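Local coordinates for methyltransferase (Streptomyces regensis, PDB 5N5D), which probably transfers a methyl group from S-adenosylmethionine to a hydroxyl of a biosynthetic precursor on the route to the antibiotic tomaymycin, at residues 76-81 / 105-111; 99-103 / 116-120; 193-197 / 219-223. One frame throughout, in Å; residues are numbered along the deposited sequence. Where two conformers were deposited one is given.

Contact 1 (76-81 / 105-111); sequences SIWLAR and RLAEAGV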
ATOM      1  N   SER A  76       8.875 -13.295   5.650  1.00 14.60           N
ATOM      2  CA  SER A  76      10.078 -13.619   4.887  1.00 12.79           C
ATOM      3  C   SER A  76       9.739 -14.396   3.622  1.00 14.37           C
ATOM      4  O   SER A  76      10.314 -14.143   2.558  1.00 14.94           O
ATOM      5  CB  SER A  76      11.045 -14.419   5.757  1.00 14.59           C
ATOM      6  OG  SER A  76      11.105 -13.887   7.072  1.00 15.92           O
ATOM      7  N   ILE A  77       8.819 -15.356   3.718  1.00 14.92           N
ATOM      8  CA  ILE A  77       8.443 -16.138   2.540  1.00 13.98           C
ATOM      9  C   ILE A  77       7.843 -15.226   1.480  1.00 14.47           C
ATOM     10  O   ILE A  77       8.186 -15.311   0.295  1.00 15.05           O
ATOM     11  CB  ILE A  77       7.468 -17.264   2.925  1.00 14.98           C
ATOM     12  CG1 ILE A  77       8.173 -18.315   3.788  1.00 15.92           C
ATOM     13  CG2 ILE A  77       6.888 -17.924   1.673  1.00 15.44           C
ATOM     14  CD1 ILE A  77       7.223 -19.276   4.462  1.00 17.53           C
ATOM     15  N   TRP A  78       6.926 -14.346   1.889  1.00 14.71           N
ATOM     16  CA  TRP A  78       6.298 -13.439   0.933  1.00 13.01           C
ATOM     17  C   TRP A  78       7.331 -12.550   0.259  1.00 13.93           C
ATOM     18  O   TRP A  78       7.259 -12.308  -0.953  1.00 15.28           O
ATOM     19  CB  TRP A  78       5.239 -12.585   1.626  1.00 13.50           C
ATOM     20  CG  TRP A  78       3.924 -13.284   1.818  1.00 14.26           C
ATOM     21  CD1 TRP A  78       3.353 -13.659   2.996  1.00 14.58           C
ATOM     22  CD2 TRP A  78       3.011 -13.680   0.788  1.00 13.79           C
ATOM     23  NE1 TRP A  78       2.133 -14.255   2.768  1.00 13.66           N
ATOM     24  CE2 TRP A  78       1.904 -14.286   1.417  1.00 13.59           C
ATOM     25  CE3 TRP A  78       3.024 -13.584  -0.607  1.00 15.88           C
ATOM     26  CZ2 TRP A  78       0.818 -14.791   0.696  1.00 15.07           C
ATOM     27  CZ3 TRP A  78       1.947 -14.085  -1.317  1.00 15.32           C
ATOM     28  CH2 TRP A  78       0.859 -14.678  -0.665  1.00 16.10           C
ATOM     29  N   LEU A  79       8.294 -12.042   1.025  1.00 11.93           N
ATOM     30  CA  LEU A  79       9.311 -11.174   0.439  1.00 13.55           C
ATOM     31  C   LEU A  79      10.234 -11.956  -0.487  1.00 14.92           C
ATOM     32  O   LEU A  79      10.538 -11.506  -1.597  1.00 15.00           O
ATOM     33  CB  LEU A  79      10.117 -10.494   1.543  1.00 13.12           C
ATOM     34  CG  LEU A  79       9.379  -9.400   2.313  1.00 13.23           C
ATOM     35  CD1 LEU A  79      10.195  -9.007   3.526  1.00 15.80           C
ATOM     36  CD2 LEU A  79       9.104  -8.191   1.436  1.00 14.97           C
ATOM     37  N   ALA A  80      10.698 -13.128  -0.046  1.00 13.58           N
ATOM     38  CA  ALA A  80      11.616 -13.909  -0.869  1.00 14.15           C
ATOM     39  C   ALA A  80      10.956 -14.353  -2.163  1.00 14.97           C
ATOM     40  O   ALA A  80      11.624 -14.452  -3.197  1.00 15.46           O
ATOM     41  CB  ALA A  80      12.127 -15.121  -0.088  1.00 15.56           C
ATOM     42  N   ARG A  81       9.646 -14.613  -2.137  1.00 14.46           N
ATOM     43  CA  ARG A  81       8.969 -15.059  -3.349  1.00 15.14           C
ATOM     44  C   ARG A  81       8.759 -13.941  -4.363  1.00 14.12           C
ATOM     45  O   ARG A  81       8.365 -14.229  -5.500  1.00 16.95           O
ATOM     46  CB  ARG A  81       7.636 -15.709  -2.979  1.00 15.61           C
ATOM     47  CG  ARG A  81       7.828 -17.113  -2.441  1.00 15.45           C
ATOM     48  CD  ARG A  81       6.526 -17.799  -2.076  1.00 15.75           C
ATOM     49  NE  ARG A  81       6.761 -19.220  -1.847  1.00 17.59           N
ATOM     50  CZ  ARG A  81       5.904 -20.045  -1.256  1.00 17.29           C
ATOM     51  NH1 ARG A  81       4.736 -19.595  -0.822  1.00 17.95           N
ATOM     52  NH2 ARG A  81       6.224 -21.321  -1.088  1.00 19.23           N
ATOM     53  N   ARG A 105      10.764 -23.196   7.511  1.00 17.10           N
ATOM     54  CA  ARG A 105       9.701 -22.720   6.631  1.00 16.20           C
ATOM     55  C   ARG A 105      10.255 -22.273   5.283  1.00 17.31           C
ATOM     56  O   ARG A 105       9.662 -22.550   4.235  1.00 18.00           O
ATOM     57  CB  ARG A 105       8.948 -21.559   7.283  1.00 16.85           C
ATOM     58  CG  ARG A 105       8.386 -21.826   8.672  1.00 17.21           C
ATOM     59  CD  ARG A 105       7.286 -22.863   8.661  1.00 19.35           C
ATOM     60  NE  ARG A 105       7.789 -24.235   8.664  1.00 19.14           N
ATOM     61  CZ  ARG A 105       8.253 -24.865   9.739  1.00 22.61           C
ATOM     62  NH1 ARG A 105       8.305 -24.244  10.912  1.00 25.06           N
ATOM     63  NH2 ARG A 105       8.673 -26.119   9.643  1.00 23.51           N
ATOM     64  N   LEU A 106      11.370 -21.544   5.293  1.00 16.88           N
ATOM     65  CA  LEU A 106      11.930 -21.057   4.037  1.00 17.77           C
ATOM     66  C   LEU A 106      12.389 -22.206   3.150  1.00 17.52           C
ATOM     67  O   LEU A 106      12.275 -22.128   1.919  1.00 18.13           O
ATOM     68  CB  LEU A 106      13.078 -20.093   4.328  1.00 18.73           C
ATOM     69  CG  LEU A 106      12.617 -18.801   5.009  1.00 20.21           C
ATOM     70  CD1 LEU A 106      13.796 -18.107   5.671  1.00 21.37           C
ATOM     71  CD2 LEU A 106      11.922 -17.871   4.020  1.00 19.18           C
ATOM     72  N   ALA A 107      12.903 -23.280   3.750  1.00 18.28           N
ATOM     73  CA  ALA A 107      13.250 -24.467   2.980  1.00 19.10           C
ATOM     74  C   ALA A 107      12.004 -25.111   2.384  1.00 20.50           C
ATOM     75  O   ALA A 107      11.974 -25.446   1.192  1.00 20.78           O
ATOM     76  CB  ALA A 107      14.000 -25.454   3.871  1.00 21.13           C
ATOM     77  N   GLU A 108      10.959 -25.287   3.201  1.00 20.94           N
ATOM     78  CA  GLU A 108       9.695 -25.825   2.702  1.00 21.74           C
ATOM     79  C   GLU A 108       9.150 -24.969   1.567  1.00 19.56           C
ATOM     80  O   GLU A 108       8.558 -25.487   0.611  1.00 21.55           O
ATOM     81  CB  GLU A 108       8.670 -25.903   3.838  1.00 23.46           C
ATOM     82  CG  GLU A 108       8.993 -26.924   4.926  1.00 24.62           C
ATOM     83  CD  GLU A 108       8.214 -26.692   6.217  1.00 23.99           C
ATOM     84  OE1 GLU A 108       7.479 -25.684   6.316  1.00 20.57           O
ATOM     85  OE2 GLU A 108       8.338 -27.527   7.142  1.00 25.05           O
ATOM     86  N   ALA A 109       9.337 -23.653   1.660  1.00 18.29           N
ATOM     87  CA  ALA A 109       8.812 -22.724   0.670  1.00 16.67           C
ATOM     88  C   ALA A 109       9.590 -22.740  -0.637  1.00 17.81           C
ATOM     89  O   ALA A 109       9.119 -22.153  -1.616  1.00 19.71           O
ATOM     90  CB  ALA A 109       8.821 -21.310   1.239  1.00 15.93           C
ATOM     91  N   GLY A 110      10.758 -23.378  -0.671  1.00 17.35           N
ATOM     92  CA  GLY A 110      11.567 -23.414  -1.875  1.00 18.77           C
ATOM     93  C   GLY A 110      12.387 -22.173  -2.134  1.00 19.29           C
ATOM     94  O   GLY A 110      12.768 -21.929  -3.285  1.00 20.98           O
ATOM     95  N   VAL A 111      12.688 -21.381  -1.102  1.00 18.35           N
ATOM     96  CA  VAL A 111      13.378 -20.108  -1.277  1.00 17.98           C
ATOM     97  C   VAL A 111      14.655 -20.018  -0.452  1.00 18.15           C
ATOM     98  O   VAL A 111      15.235 -18.937  -0.338  1.00 17.75           O
ATOM     99  CB  VAL A 111      12.450 -18.916  -0.959  1.00 18.04           C
ATOM    100  CG1 VAL A 111      11.245 -18.913  -1.887  1.00 19.55           C
ATOM    101  CG2 VAL A 111      12.005 -18.938   0.498  1.00 18.66           C
TER
HETATM  102  O   HOH W   1       8.360 -20.489  -3.920  1.00 23.01           O

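Contact 2 (99-103 / 116-120); sequences AESAA and EQHVG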
ATOM      1  N   ALA A  99      14.538 -18.003  14.568  1.00 18.42           N
ATOM      2  CA  ALA A  99      15.247 -18.036  13.295  1.00 19.15           C
ATOM      3  C   ALA A  99      15.367 -19.456  12.760  1.00 18.35           C
ATOM      4  O   ALA A  99      15.297 -19.677  11.545  1.00 19.28           O
ATOM      5  CB  ALA A  99      16.629 -17.407  13.454  1.00 19.67           C
ATOM      6  N   GLU A 100      15.564 -20.432  13.652  1.00 21.99           N
ATOM      7  CA  GLU A 100      15.657 -21.825  13.221  1.00 21.34           C
ATOM      8  C   GLU A 100      14.319 -22.324  12.693  1.00 20.71           C
ATOM      9  O   GLU A 100      14.275 -23.072  11.709  1.00 20.22           O
ATOM     10  CB  GLU A 100      16.146 -22.697  14.377  1.00 25.22           C
ATOM     11  CG  GLU A 100      17.614 -22.469  14.745  1.00 28.25           C
ATOM     12  CD  GLU A 100      18.058 -23.264  15.961  1.00 32.45           C
ATOM     13  OE1 GLU A 100      17.191 -23.810  16.676  1.00 34.15           O
ATOM     14  OE2 GLU A 100      19.284 -23.344  16.208  1.00 34.26           O
ATOM     15  N   SER A 101      13.221 -21.925  13.337  1.00 20.95           N
ATOM     16  CA  SER A 101      11.894 -22.246  12.821  1.00 20.56           C
ATOM     17  C   SER A 101      11.692 -21.627  11.442  1.00 19.26           C
ATOM     18  O   SER A 101      11.243 -22.292  10.501  1.00 19.49           O
ATOM     19  CB  SER A 101      10.827 -21.756  13.806  1.00 22.26           C
ATOM     20  OG  SER A 101       9.518 -22.060  13.352  1.00 24.14           O
ATOM     21  N   ALA A 102      12.052 -20.352  11.295  1.00 18.67           N
ATOM     22  CA  ALA A 102      11.927 -19.695   9.999  1.00 17.20           C
ATOM     23  C   ALA A 102      12.741 -20.412   8.929  1.00 16.85           C
ATOM     24  O   ALA A 102      12.290 -20.551   7.786  1.00 18.38           O
ATOM     25  CB  ALA A 102      12.360 -18.232  10.117  1.00 17.47           C
ATOM     26  N   ALA A 103      13.948 -20.866   9.275  1.00 16.78           N
ATOM     27  CA  ALA A 103      14.774 -21.575   8.302  1.00 18.35           C
ATOM     28  C   ALA A 103      14.043 -22.789   7.748  1.00 19.57           C
ATOM     29  O   ALA A 103      14.110 -23.074   6.544  1.00 20.05           O
ATOM     30  CB  ALA A 103      16.092 -21.993   8.946  1.00 18.93           C
ATOM     31  N   GLU A 116      19.475 -15.043   3.223  1.00 15.61           N
ATOM     32  CA  GLU A 116      20.639 -14.994   4.097  1.00 17.78           C
ATOM     33  C   GLU A 116      20.137 -14.577   5.472  1.00 17.49           C
ATOM     34  O   GLU A 116      19.776 -13.412   5.680  1.00 17.15           O
ATOM     35  CB  GLU A 116      21.672 -14.014   3.549  1.00 19.40           C
ATOM     36  CG  GLU A 116      22.854 -13.744   4.447  1.00 24.01           C
ATOM     37  CD  GLU A 116      23.739 -12.659   3.877  1.00 28.25           C
ATOM     38  OE1 GLU A 116      24.066 -12.744   2.675  1.00 30.26           O
ATOM     39  OE2 GLU A 116      24.078 -11.716   4.618  1.00 28.74           O
ATOM     40  N   GLN A 117      20.090 -15.526   6.402  1.00 18.07           N
ATOM     41  CA  GLN A 117      19.605 -15.258   7.746  1.00 16.88           C
ATOM     42  C   GLN A 117      20.751 -14.876   8.674  1.00 17.94           C
ATOM     43  O   GLN A 117      21.851 -15.432   8.592  1.00 20.22           O
ATOM     44  CB  GLN A 117      18.888 -16.479   8.320  1.00 16.64           C
ATOM     45  CG  GLN A 117      17.586 -16.816   7.631  1.00 17.37           C
ATOM     46  CD  GLN A 117      16.826 -17.892   8.371  1.00 19.79           C
ATOM     47  OE1 GLN A 117      16.697 -19.019   7.892  1.00 21.59           O
ATOM     48  NE2 GLN A 117      16.324 -17.554   9.552  1.00 18.82           N
ATOM     49  N   HIS A 118      20.466 -13.941   9.580  1.00 17.83           N
ATOM     50  CA  HIS A 118      21.385 -13.532  10.633  1.00 18.37           C
ATOM     51  C   HIS A 118      20.672 -13.637  11.969  1.00 19.66           C
ATOM     52  O   HIS A 118      19.486 -13.308  12.075  1.00 19.48           O
ATOM     53  CB  HIS A 118      21.882 -12.098  10.422  1.00 20.06           C
ATOM     54  CG  HIS A 118      22.711 -11.926   9.189  1.00 21.84           C
ATOM     55  ND1 HIS A 118      24.088 -11.862   9.220  1.00 24.57           N
ATOM     56  CD2 HIS A 118      22.358 -11.819   7.886  1.00 22.61           C
ATOM     57  CE1 HIS A 118      24.547 -11.718   7.989  1.00 25.14           C
ATOM     58  NE2 HIS A 118      23.517 -11.687   7.161  1.00 22.76           N
ATOM     59  N   VAL A 119      21.396 -14.102  12.981  1.00 19.31           N
ATOM     60  CA  VAL A 119      20.871 -14.228  14.336  1.00 20.40           C
ATOM     61  C   VAL A 119      21.642 -13.264  15.228  1.00 21.83           C
ATOM     62  O   VAL A 119      22.868 -13.375  15.360  1.00 24.38           O
ATOM     63  CB  VAL A 119      20.979 -15.673  14.854  1.00 23.82           C
ATOM     64  CG1 VAL A 119      20.569 -15.758  16.317  1.00 25.10           C
ATOM     65  CG2 VAL A 119      20.110 -16.591  14.015  1.00 25.34           C
ATOM     66  N   GLY A 120      20.930 -12.337  15.846  1.00 22.77           N
ATOM     67  CA  GLY A 120      21.537 -11.417  16.788  1.00 23.48           C
ATOM     68  C   GLY A 120      20.761 -10.115  16.847  1.00 21.82           C
ATOM     69  O   GLY A 120      19.712  -9.954  16.229  1.00 21.64           O
TER

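Contact 3 (193-197 / 219-223); sequences FHEML and FTLAL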
ATOM      1  N   PHE A 193      10.841   8.769  14.551  1.00 14.40           N
ATOM      2  CA  PHE A 193      10.975   8.351  13.159  1.00 12.92           C
ATOM      3  C   PHE A 193      10.152   9.240  12.233  1.00 12.48           C
ATOM      4  O   PHE A 193      10.634   9.680  11.181  1.00 12.52           O
ATOM      5  CB  PHE A 193      10.559   6.880  13.063  1.00 14.05           C
ATOM      6  CG  PHE A 193      10.208   6.409  11.678  1.00 12.93           C
ATOM      7  CD1 PHE A 193      11.124   6.478  10.645  1.00 14.43           C
ATOM      8  CD2 PHE A 193       8.966   5.851  11.432  1.00 14.22           C
ATOM      9  CE1 PHE A 193      10.794   6.017   9.379  1.00 14.35           C
ATOM     10  CE2 PHE A 193       8.630   5.384  10.170  1.00 15.70           C
ATOM     11  CZ  PHE A 193       9.544   5.472   9.145  1.00 14.73           C
ATOM     12  N   HIS A 194       8.905   9.523  12.613  1.00 12.34           N
ATOM     13  CA  HIS A 194       8.065  10.386  11.787  1.00 12.43           C
ATOM     14  C   HIS A 194       8.608  11.805  11.759  1.00 12.49           C
ATOM     15  O   HIS A 194       8.536  12.481  10.726  1.00 15.19           O
ATOM     16  CB  HIS A 194       6.619  10.356  12.285  1.00 13.68           C
ATOM     17  CG  HIS A 194       5.884   9.132  11.857  1.00 18.12           C
ATOM     18  ND1 HIS A 194       6.095   7.900  12.434  1.00 18.68           N
ATOM     19  CD2 HIS A 194       4.978   8.938  10.870  1.00 20.12           C
ATOM     20  CE1 HIS A 194       5.335   7.001  11.834  1.00 20.91           C
ATOM     21  NE2 HIS A 194       4.645   7.606  10.885  1.00 19.11           N
ATOM     22  N   GLU A 195       9.164  12.265  12.879  1.00 13.26           N
ATOM     23  CA  GLU A 195       9.813  13.572  12.909  1.00 13.04           C
ATOM     24  C   GLU A 195      11.025  13.618  11.981  1.00 14.18           C
ATOM     25  O   GLU A 195      11.268  14.634  11.315  1.00 15.39           O
ATOM     26  CB  GLU A 195      10.216  13.906  14.343  1.00 14.38           C
ATOM     27  CG  GLU A 195       9.037  14.209  15.243  1.00 14.62           C
ATOM     28  CD  GLU A 195       9.414  14.234  16.708  1.00 15.78           C
ATOM     29  OE1 GLU A 195      10.630  14.236  17.026  1.00 16.03           O
ATOM     30  OE2 GLU A 195       8.486  14.231  17.536  1.00 16.01           O
ATOM     31  N   MET A 196      11.813  12.537  11.936  1.00 13.14           N
ATOM     32  CA  MET A 196      12.931  12.472  11.000  1.00 13.32           C
ATOM     33  C   MET A 196      12.445  12.585   9.563  1.00 13.44           C
ATOM     34  O   MET A 196      13.047  13.296   8.751  1.00 13.50           O
ATOM     35  CB  MET A 196      13.713  11.171  11.189  1.00 14.44           C
ATOM     36  CG  MET A 196      14.442  11.056  12.511  1.00 17.57           C
ATOM     37  SD  MET A 196      14.986   9.367  12.858  1.00 19.73           S
ATOM     38  CE  MET A 196      16.333   9.183  11.698  1.00 23.95           C
ATOM     39  N   LEU A 197      11.358  11.889   9.229  1.00 13.90           N
ATOM     40  CA  LEU A 197      10.793  11.996   7.888  1.00 15.06           C
ATOM     41  C   LEU A 197      10.365  13.427   7.581  1.00 13.11           C
ATOM     42  O   LEU A 197      10.634  13.937   6.486  1.00 14.58           O
ATOM     43  CB  LEU A 197       9.615  11.033   7.735  1.00 12.62           C
ATOM     44  CG  LEU A 197       9.986   9.562   7.569  1.00 15.06           C
ATOM     45  CD1 LEU A 197       8.751   8.689   7.754  1.00 13.91           C
ATOM     46  CD2 LEU A 197      10.632   9.331   6.192  1.00 16.76           C
ATOM     47  N   PHE A 219       0.963   1.120   9.059  1.00 12.98           N
ATOM     48  CA  PHE A 219       2.316   1.028   8.540  1.00 13.26           C
ATOM     49  C   PHE A 219       2.710   2.343   7.892  1.00 12.61           C
ATOM     50  O   PHE A 219       1.861   3.162   7.528  1.00 13.24           O
ATOM     51  CB  PHE A 219       2.444  -0.111   7.524  1.00 14.28           C
ATOM     52  CG  PHE A 219       1.659   0.111   6.250  1.00 12.96           C
ATOM     53  CD1 PHE A 219       0.321  -0.232   6.168  1.00 13.81           C
ATOM     54  CD2 PHE A 219       2.276   0.634   5.127  1.00 15.22           C
ATOM     55  CE1 PHE A 219      -0.395  -0.048   4.987  1.00 13.73           C
ATOM     56  CE2 PHE A 219       1.571   0.828   3.947  1.00 15.83           C
ATOM     57  CZ  PHE A 219       0.234   0.483   3.875  1.00 15.10           C
ATOM     58  N   THR A 220       4.021   2.530   7.758  1.00 11.98           N
ATOM     59  CA  THR A 220       4.598   3.647   7.028  1.00 11.62           C
ATOM     60  C   THR A 220       5.285   3.119   5.783  1.00 14.50           C
ATOM     61  O   THR A 220       6.014   2.126   5.842  1.00 15.86           O
ATOM     62  CB  THR A 220       5.608   4.410   7.885  1.00 13.44           C
ATOM     63  OG1 THR A 220       4.961   4.869   9.068  1.00 16.92           O
ATOM     64  CG2 THR A 220       6.191   5.602   7.122  1.00 14.10           C
ATOM     65  N   LEU A 221       5.048   3.787   4.665  1.00 13.33           N
ATOM     66  CA  LEU A 221       5.708   3.475   3.407  0.57 13.12           C
ATOM     67  C   LEU A 221       6.502   4.697   2.985  1.00 13.89           C
ATOM     68  O   LEU A 221       5.935   5.782   2.817  1.00 13.09           O
ATOM     69  CB  LEU A 221       4.701   3.076   2.328  0.57 14.45           C
ATOM     70  CG  LEU A 221       5.327   2.530   1.043  0.57 16.28           C
ATOM     71  CD1 LEU A 221       4.357   1.597   0.346  0.57 17.30           C
ATOM     72  CD2 LEU A 221       5.745   3.654   0.097  0.57 17.08           C
ATOM     73  N   ALA A 222       7.807   4.519   2.827  1.00 13.62           N
ATOM     74  CA  ALA A 222       8.713   5.591   2.460  1.00 14.53           C
ATOM     75  C   ALA A 222       9.440   5.242   1.171  1.00 15.14           C
ATOM     76  O   ALA A 222       9.791   4.083   0.928  1.00 16.95           O
ATOM     77  CB  ALA A 222       9.725   5.850   3.577  1.00 15.13           C
ATOM     78  N   LEU A 223       9.632   6.255   0.336  1.00 13.61           N
ATOM     79  CA  LEU A 223      10.393   6.148  -0.898  1.00 15.01           C
ATOM     80  C   LEU A 223      11.633   7.017  -0.767  1.00 15.32           C
ATOM     81  O   LEU A 223      11.527   8.221  -0.496  1.00 14.85           O
ATOM     82  CB  LEU A 223       9.556   6.599  -2.092  1.00 16.80           C
ATOM     83  CG  LEU A 223      10.266   6.627  -3.447  1.00 21.97           C
ATOM     84  CD1 LEU A 223      10.616   5.227  -3.902  1.00 23.30           C
ATOM     85  CD2 LEU A 223       9.381   7.325  -4.471  1.00 26.24           C
TER

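Contact 1 (76-81 / 105-111)
R81, following A80 of helix 74-80, reaches across to the turn that closes helix 96-108. Its CB carries CG anti to the carbonyl carbon (chi1 -77°), and CG rests on V111 CG1 at 3.9 Å. From CG to NE the chain runs extended, crossing the V111 side chain at about a right angle. NE gives its hydrogen to a water that in turn donates to A109 O. NH2 bonds the same oxygen directly, R81 NH2 to A109 O 3.1 Å, nearly straight at 165°; the oxygen lies at the guanidinium edge and uses a lone pair in its carbonyl plane. This double hold, direct and through water, fixes the rotation of the flat group, while I77 CG2 sits against one of its faces. NH2 also forms a salt bridge with D25. The acceptor belongs to a Schellman motif, in which G110 takes positive phi, V111 N returns to L106 O and G110 N to A107 O.

Apart from this polar grip the two segments meet through apolar groups. The I77 and L106 side chains slide past each other in opposite directions, I77 CG1 3.8 Å from L106 CD2; I77 CG2 meets A109 CB at 3.9 Å, and A80 CB packs on V111 CG2. Helix 26-31 closes one side, with L28 on I77 and R81 and A27 on A109; strand 115-119 adds V115, which touches both A80 and L106.

Contact 2 (99-103 / 116-120)
The beta-alpha-beta unit of strand 88-93, helix 96-108 and strand 115-119, part of the Rossmann-like fold, is tied here by Q117 and V119 of its second strand against A99, A102 and A103 of its helix. The two short segments run nearly antiparallel, at 165°, with their axes 9.8 Å apart.

Q117 spans that gap. CG stands anti to the carbonyl carbon and the chain is extended beyond it, which carries the terminal amide to the helix backbone. There Q117 NE2 donates to A99 O at 3.1 Å, with an N-H...O angle of 163°. The oxygen lies close to the amide plane, whereas the donor is tilted 27° from the carbonyl plane of A99. A99 O already accepts the helical bond from A103 N at 2.9 Å, and the two donors approach from opposite faces of its plane. One carbonyl thus serves both the helix and the strand. The other end of the amide, Q117 OE1, presses close to A103 CB at 3.2 Å, and A102 CB lies 4.1 Å from Q117 NE2. Farther along the strand, V119 CG2 meets A99 CB at 3.6 Å, an apolar touch one helical turn from A103.

G120, the residue after V119, touches the bound S-adenosylmethionine, so the strand leads from this packing into the cofactor pocket. Strand 115-119 is the outermost on this side of the sheet within the chain; its backbone pairs with strand 88-93, E116 and H118 both bonding T91, while T91 and L106 also pack on the Q117 side chain.

Contact 3 (193-197 / 219-223)
T220 OG1 lies where two side chains of helix 185-198 converge with a residue of the neighbouring strand. It is hydrogen-bonded to S207 OG, and H194 NE2 bonds that same serine hydroxyl, so S207 links helix and strand. H194 NE2 itself comes within 3.3 Å of T220 OG1, and the imidazole and the threonine side chain slide past each other in opposite directions. The ring is held at its other nitrogen too: H194 ND1 bonds the backbone oxygen of V190, one turn earlier in the helix. With both nitrogens engaged, the rotation of the imidazole is largely set.

The side chains of F193 and T220 come toward each other from opposite directions. The phenylalanine CG stands anti to the backbone N (chi1 161°), which swings the ring toward the strand; T220 OG1 lies near the ring plane at its edge, 3.9 Å from F193 CE2. The threonine methyl, CG2, rests 3.9 Å from F193 CZ and meets the L197 side chain tip to tip, T220 CG2 to L197 CD1 4.1 Å. T220 is thus met by two consecutive helix residues, F193 and H194, and by L197 one turn after F193.

In the Rossmann-like fold this is helix packing on the sheet near its antiparallel end: strand 217-224 lies between strands 165-169 and 203-211, and helix 185-198 runs over it at 28° between the short segments, their axes 11.6 Å apart. Next along the strand, A222 CB faces L197 CD2 at 4.4 Å, a looser apolar contact to which A205 adds by touching both residues. F153 of helix 149-158 meets the F193 ring edge-to-face. The second subunit borders this contact as well: its F17 stacks on the H194 ring, and its L21 packs on L197.

How the contacts relate
All three contacts belong to one Rossmann-like domain. Contacts 1 and 2 are neighbours, with centres 12 Å apart: both use helix 96-108, their segments alternate along the chain, and L106 of contact 1 packs on Q117 of contact 2. Contact 3 comes later in the sequence, on the opposite side of the chain's centre, with its centre about 27 Å from each of the others. Contacts 2 and 3 reach the same seven-stranded sheet, one at outermost strand 115-119, the other at strand 217-224, next to the opposite border. The first two lie near the S-adenosylmethionine pocket, whereas the third abuts the second subunit, so one sheet carries both a cofactor-side and a subunit-side contact.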